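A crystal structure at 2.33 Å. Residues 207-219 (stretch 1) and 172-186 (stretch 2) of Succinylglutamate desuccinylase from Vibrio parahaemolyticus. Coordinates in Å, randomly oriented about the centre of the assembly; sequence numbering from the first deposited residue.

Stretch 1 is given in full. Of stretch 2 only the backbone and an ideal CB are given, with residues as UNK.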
# COMPACT_ATOMS: atom_id res chain seq x y z
N SER A 207 9.00 -4.99 -3.25
CA SER A 207 9.83 -3.89 -3.71
C SER A 207 10.89 -3.54 -2.68
O SER A 207 12.02 -3.25 -3.03
CB SER A 207 8.96 -2.65 -3.98
OG SER A 207 8.27 -2.79 -5.21
N ALA A 208 10.52 -3.58 -1.40
CA ALA A 208 11.46 -3.27 -0.33
C ALA A 208 12.55 -4.34 -0.25
O ALA A 208 13.74 -4.02 -0.18
CB ALA A 208 10.72 -3.18 1.00
N GLU A 209 12.15 -5.60 -0.26
CA GLU A 209 13.09 -6.71 -0.17
C GLU A 209 13.98 -6.89 -1.38
O GLU A 209 15.16 -7.20 -1.23
CB GLU A 209 12.35 -8.03 0.09
CG GLU A 209 13.23 -9.30 0.03
CD GLU A 209 14.42 -9.26 0.98
OE1 GLU A 209 14.23 -8.87 2.15
OE2 GLU A 209 15.54 -9.64 0.58
N ASN A 210 13.44 -6.69 -2.57
CA ASN A 210 14.22 -6.90 -3.77
C ASN A 210 14.80 -5.69 -4.45
O ASN A 210 15.62 -5.83 -5.36
CB ASN A 210 13.38 -7.69 -4.77
CG ASN A 210 13.15 -9.11 -4.33
OD1 ASN A 210 14.08 -9.90 -4.29
ND2 ASN A 210 11.92 -9.43 -3.97
N TYR A 211 14.41 -4.49 -4.04
CA TYR A 211 14.94 -3.30 -4.68
C TYR A 211 15.23 -2.17 -3.71
O TYR A 211 15.52 -1.05 -4.12
CB TYR A 211 13.99 -2.84 -5.78
CG TYR A 211 13.86 -3.85 -6.89
CD1 TYR A 211 14.81 -3.91 -7.91
CD2 TYR A 211 12.83 -4.79 -6.91
CE1 TYR A 211 14.74 -4.89 -8.93
CE2 TYR A 211 12.75 -5.77 -7.92
CZ TYR A 211 13.71 -5.81 -8.92
OH TYR A 211 13.64 -6.75 -9.92
N SER A 212 15.17 -2.47 -2.42
CA SER A 212 15.44 -1.49 -1.37
C SER A 212 14.60 -0.23 -1.52
O SER A 212 15.08 0.87 -1.23
CB SER A 212 16.92 -1.11 -1.38
OG SER A 212 17.74 -2.26 -1.24
N ALA A 213 13.36 -0.37 -1.98
CA ALA A 213 12.51 0.80 -2.16
C ALA A 213 11.90 1.25 -0.84
O ALA A 213 11.66 0.43 0.05
CB ALA A 213 11.40 0.48 -3.17
N GLN A 214 11.69 2.55 -0.70
CA GLN A 214 11.07 3.11 0.51
C GLN A 214 9.61 2.76 0.22
O GLN A 214 8.90 3.48 -0.49
CB GLN A 214 11.35 4.62 0.55
CG GLN A 214 12.86 4.88 0.70
CD GLN A 214 13.30 6.29 0.30
OE1 GLN A 214 13.21 7.22 1.09
NE2 GLN A 214 13.76 6.44 -0.95
N ALA A 215 9.19 1.63 0.75
CA ALA A 215 7.86 1.11 0.46
C ALA A 215 6.86 1.03 1.60
O ALA A 215 7.21 0.81 2.76
CB ALA A 215 8.01 -0.26 -0.18
N LEU A 216 5.60 1.19 1.24
CA LEU A 216 4.54 1.10 2.21
C LEU A 216 3.29 0.53 1.58
O LEU A 216 3.08 0.64 0.37
CB LEU A 216 4.16 2.48 2.76
CG LEU A 216 5.14 3.42 3.45
CD1 LEU A 216 4.52 4.82 3.47
CD2 LEU A 216 5.45 2.92 4.86
N THR A 217 2.47 -0.06 2.42
CA THR A 217 1.17 -0.54 1.99
C THR A 217 0.34 0.47 2.78
O THR A 217 0.43 0.53 4.01
CB THR A 217 0.88 -1.95 2.49
OG1 THR A 217 1.80 -2.86 1.87
CG2 THR A 217 -0.56 -2.36 2.14
N MSE A 218 -0.44 1.29 2.09
CA MSE A 218 -1.23 2.30 2.77
C MSE A 218 -2.74 2.01 2.78
O MSE A 218 -3.35 1.81 1.73
CB MSE A 218 -0.95 3.67 2.14
CG MSE A 218 0.53 4.06 2.17
SE MSE A 218 0.97 5.72 1.26
CE MSE A 218 0.73 6.91 2.76
N GLU A 219 -3.32 1.97 3.97
CA GLU A 219 -4.75 1.72 4.14
C GLU A 219 -5.48 3.08 4.16
O GLU A 219 -5.53 3.76 5.19
CB GLU A 219 -5.02 0.99 5.45
CG GLU A 219 -4.21 -0.28 5.65
CD GLU A 219 -4.54 -1.39 4.66
OE1 GLU A 219 -5.73 -1.58 4.33
OE2 GLU A 219 -3.61 -2.09 4.22
N UNK A 172 12.69 -5.89 6.02
CA UNK A 172 13.78 -6.28 5.15
C UNK A 172 15.08 -5.80 5.78
O UNK A 172 15.06 -4.89 6.62
CB UNK A 172 13.60 -5.71 3.74
N UNK A 173 16.20 -6.41 5.41
CA UNK A 173 17.50 -6.02 5.95
C UNK A 173 17.93 -4.68 5.34
O UNK A 173 18.81 -4.00 5.86
CB UNK A 173 18.55 -7.10 5.67
N UNK A 174 17.31 -4.32 4.22
CA UNK A 174 17.62 -3.06 3.55
C UNK A 174 17.00 -1.89 4.33
O UNK A 174 15.95 -2.04 4.96
CB UNK A 174 17.11 -3.08 2.11
N UNK A 175 17.66 -0.73 4.32
CA UNK A 175 17.15 0.45 5.02
C UNK A 175 16.05 1.10 4.17
O UNK A 175 16.33 1.88 3.27
CB UNK A 175 18.28 1.45 5.31
N UNK A 176 14.79 0.76 4.45
CA UNK A 176 13.68 1.28 3.67
C UNK A 176 12.73 2.13 4.51
O UNK A 176 11.63 2.45 4.09
CB UNK A 176 12.91 0.12 3.03
N UNK A 177 13.17 2.49 5.70
CA UNK A 177 12.36 3.30 6.60
C UNK A 177 13.08 4.62 6.82
O UNK A 177 13.48 4.93 7.93
CB UNK A 177 12.10 2.58 7.93
N UNK A 178 13.19 5.39 5.75
CA UNK A 178 13.89 6.67 5.75
C UNK A 178 13.21 7.89 6.36
O UNK A 178 12.03 7.88 6.73
CB UNK A 178 14.23 7.01 4.30
N UNK A 179 13.99 8.96 6.42
CA UNK A 179 13.55 10.24 6.95
C UNK A 179 12.49 10.81 5.99
O UNK A 179 11.47 11.33 6.42
CB UNK A 179 14.73 11.20 7.12
N UNK A 180 12.75 10.71 4.69
CA UNK A 180 11.81 11.24 3.70
C UNK A 180 10.49 10.49 3.74
O UNK A 180 9.42 11.11 3.68
CB UNK A 180 12.41 11.16 2.30
N UNK A 181 10.54 9.16 3.85
CA UNK A 181 9.32 8.36 3.91
C UNK A 181 8.46 8.74 5.11
O UNK A 181 7.25 8.89 4.97
CB UNK A 181 9.67 6.87 3.97
N UNK A 182 9.09 8.88 6.27
CA UNK A 182 8.39 9.24 7.51
C UNK A 182 7.83 10.65 7.40
O UNK A 182 6.70 10.91 7.81
CB UNK A 182 9.33 9.13 8.72
N UNK A 183 8.61 11.57 6.85
CA UNK A 183 8.13 12.94 6.66
C UNK A 183 6.89 12.91 5.77
O UNK A 183 5.97 13.70 5.95
CB UNK A 183 9.22 13.83 6.05
N UNK A 184 6.89 11.99 4.80
CA UNK A 184 5.76 11.86 3.88
C UNK A 184 4.53 11.44 4.64
O UNK A 184 3.46 12.01 4.46
CB UNK A 184 6.07 10.86 2.77
N UNK A 185 4.69 10.43 5.50
CA UNK A 185 3.58 9.93 6.32
C UNK A 185 2.97 11.07 7.12
O UNK A 185 1.75 11.23 7.14
CB UNK A 185 4.05 8.82 7.26
N UNK A 186 3.82 11.86 7.77
CA UNK A 186 3.37 12.96 8.60
C UNK A 186 2.67 14.04 7.77
O UNK A 186 1.61 14.52 8.14
CB UNK A 186 4.55 13.56 9.36

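Position 172 has an extended backbone (phi/psi -154/158) and a CA-to-CB bond aimed toward stretch 1; its ideal CB lies 3.6 Å from OE1 of Glu-209. A carboxylate so near favours a short donor, such as serine or threonine. The residue is Thr-172: its OG1 donates to Glu-209 OE1 at 3.1 Å and accepts from the backbone N of 174 at 3.2 Å, while its CG2 lies 4.0 Å from Ala-208 CB.

At 173 CB points sideways and meets nothing of stretch 1 within 5.5 Å, so a small residue would do, but a long cationic chain could turn back to the Glu-209 carboxylate. Arg-173 does so partway: its NH2 stops 4.2 Å from Glu-209 OE2, a proximity of opposite charges beyond salt-bridge range.

Position 174 points toward stretch 1, its ideal CB 3.5 Å from Ser-212 OG and 4.2 Å from Ala-208 O. Hydroxyl and carbonyl oxygens make a polar surface, suiting asparagine, glutamine, serine or histidine. His-174, with chi1 in m, has Ser-212 OG over one face of its ring, 3.0 Å from ND1, and Glu-209 O at its edge, 3.3 Å from CD2.

At 175 CB points away, and many residues would fit; phi of -79° is compatible with proline. Pro-175 leaves its carbonyl O to accept from water 1 at 3.2 Å; the same water donates a weak bond to Ser-212 O at 3.4 Å.

Position 176 is tighter: the ideal CB is 3.2 Å from Ala-213 O and 4.5 Å from Ala-208 CB. With a methyl nearby, alanine, valine or another modest apolar side chain is plausible. Val-176 sets its CG1 4.1 Å from Ala-208 CB and 3.8 Å from Ser-212 C. Its backbone O and Ala-215 O accept from water 2 at 2.7 and 2.8 Å respectively, so the water bridges the two stretches.

CB of 177 points away, imposing no demand from stretch 1; Arg-177 bonds elsewhere.

Position 178 precedes the helix and faces stretch 1, its ideal CB 3.4 Å from Gln-214 OE1. Serine or threonine could both cap and donate. Ser-178 OG accepts from the backbone N of 181 at 3.2 Å, the capping bond, and donates to Gln-214 OE1 in a very short 2.5 Å hydrogen bond.

Within the helix, 179, 182, 183 and 186 lack contacts with stretch 1 and tolerate varied, including polar, residues: Lys-179, Val-182, Asp-183 and Asp-186. At 180 a sideways CB, 4.2 Å from Gln-214 OE1, allows a small residue, Ala-180.

Positions 181 and 184 point toward stretch 1, and 185 points sideways. Leu-216 and selenomethionine Met-218 direct their CBs this way, inviting leucine, isoleucine, methionine or phenylalanine. Leu-181 brings CD1 to 3.5 Å from Leu-216 CD1. The ideal CB of 184 is beyond 5.5 Å, so reach is needed; Phe-184 supplies it, with CE2 3.6 Å from Met-218 CE. Leu-185 ends nearer than its CB suggests, its CD1 4.2 Å from Met-218 CE.

Stretch 2 (172-186) TRHPVRSKALVDFLD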
# COMPACT_ATOMS: atom_id res chain seq x y z
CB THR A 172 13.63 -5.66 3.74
OG1 THR A 172 14.81 -5.91 2.98
CG2 THR A 172 13.40 -4.15 3.84
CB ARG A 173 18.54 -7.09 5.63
CG ARG A 173 18.89 -7.20 4.15
CD ARG A 173 19.69 -8.46 3.88
NE ARG A 173 19.41 -8.98 2.54
CZ ARG A 173 20.03 -8.58 1.44
NH1 ARG A 173 20.98 -7.66 1.52
NH2 ARG A 173 19.70 -9.09 0.26
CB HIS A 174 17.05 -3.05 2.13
CG HIS A 174 17.62 -4.11 1.23
ND1 HIS A 174 18.94 -4.12 0.84
CD2 HIS A 174 17.04 -5.18 0.66
CE1 HIS A 174 19.15 -5.16 0.06
NE2 HIS A 174 18.02 -5.83 -0.07
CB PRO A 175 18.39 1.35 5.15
CG PRO A 175 19.15 1.03 3.89
CD PRO A 175 19.03 -0.49 3.81
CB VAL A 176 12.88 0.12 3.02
CG1 VAL A 176 13.81 -0.74 2.18
CG2 VAL A 176 12.22 -0.74 4.11
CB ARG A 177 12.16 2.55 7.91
CG ARG A 177 11.38 1.24 7.72
CD ARG A 177 11.29 0.45 9.00
NE ARG A 177 10.40 -0.70 8.87
CZ ARG A 177 10.37 -1.72 9.71
NH1 ARG A 177 11.18 -1.75 10.76
NH2 ARG A 177 9.53 -2.72 9.51
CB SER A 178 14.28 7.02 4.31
OG SER A 178 13.11 7.33 3.56
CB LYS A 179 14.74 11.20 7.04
CG LYS A 179 14.41 12.56 7.63
CD LYS A 179 14.22 12.46 9.13
CE LYS A 179 13.94 13.81 9.74
NZ LYS A 179 13.81 13.70 11.22
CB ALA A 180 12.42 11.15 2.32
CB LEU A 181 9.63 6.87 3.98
CG LEU A 181 8.37 5.99 4.00
CD1 LEU A 181 7.68 6.05 2.63
CD2 LEU A 181 8.72 4.57 4.36
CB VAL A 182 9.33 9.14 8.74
CG1 VAL A 182 8.67 9.78 9.96
CG2 VAL A 182 9.64 7.68 9.02
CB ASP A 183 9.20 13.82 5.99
CG ASP A 183 10.24 14.33 6.97
OD1 ASP A 183 11.25 14.91 6.51
OD2 ASP A 183 10.05 14.16 8.20
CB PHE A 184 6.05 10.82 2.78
CG PHE A 184 4.86 10.53 1.89
CD1 PHE A 184 4.32 11.52 1.07
CD2 PHE A 184 4.25 9.28 1.92
CE1 PHE A 184 3.19 11.27 0.28
CE2 PHE A 184 3.10 9.02 1.13
CZ PHE A 184 2.58 10.01 0.32
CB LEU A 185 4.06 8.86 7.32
CG LEU A 185 4.19 7.36 7.00
CD1 LEU A 185 2.91 6.84 6.35
CD2 LEU A 185 5.37 7.12 6.10
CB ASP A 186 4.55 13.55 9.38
CG ASP A 186 5.15 12.56 10.38
OD1 ASP A 186 6.24 12.82 10.90
OD2 ASP A 186 4.51 11.51 10.64
O HOH W 1 17.94 1.42 0.53
O HOH W 2 9.25 1.35 4.57
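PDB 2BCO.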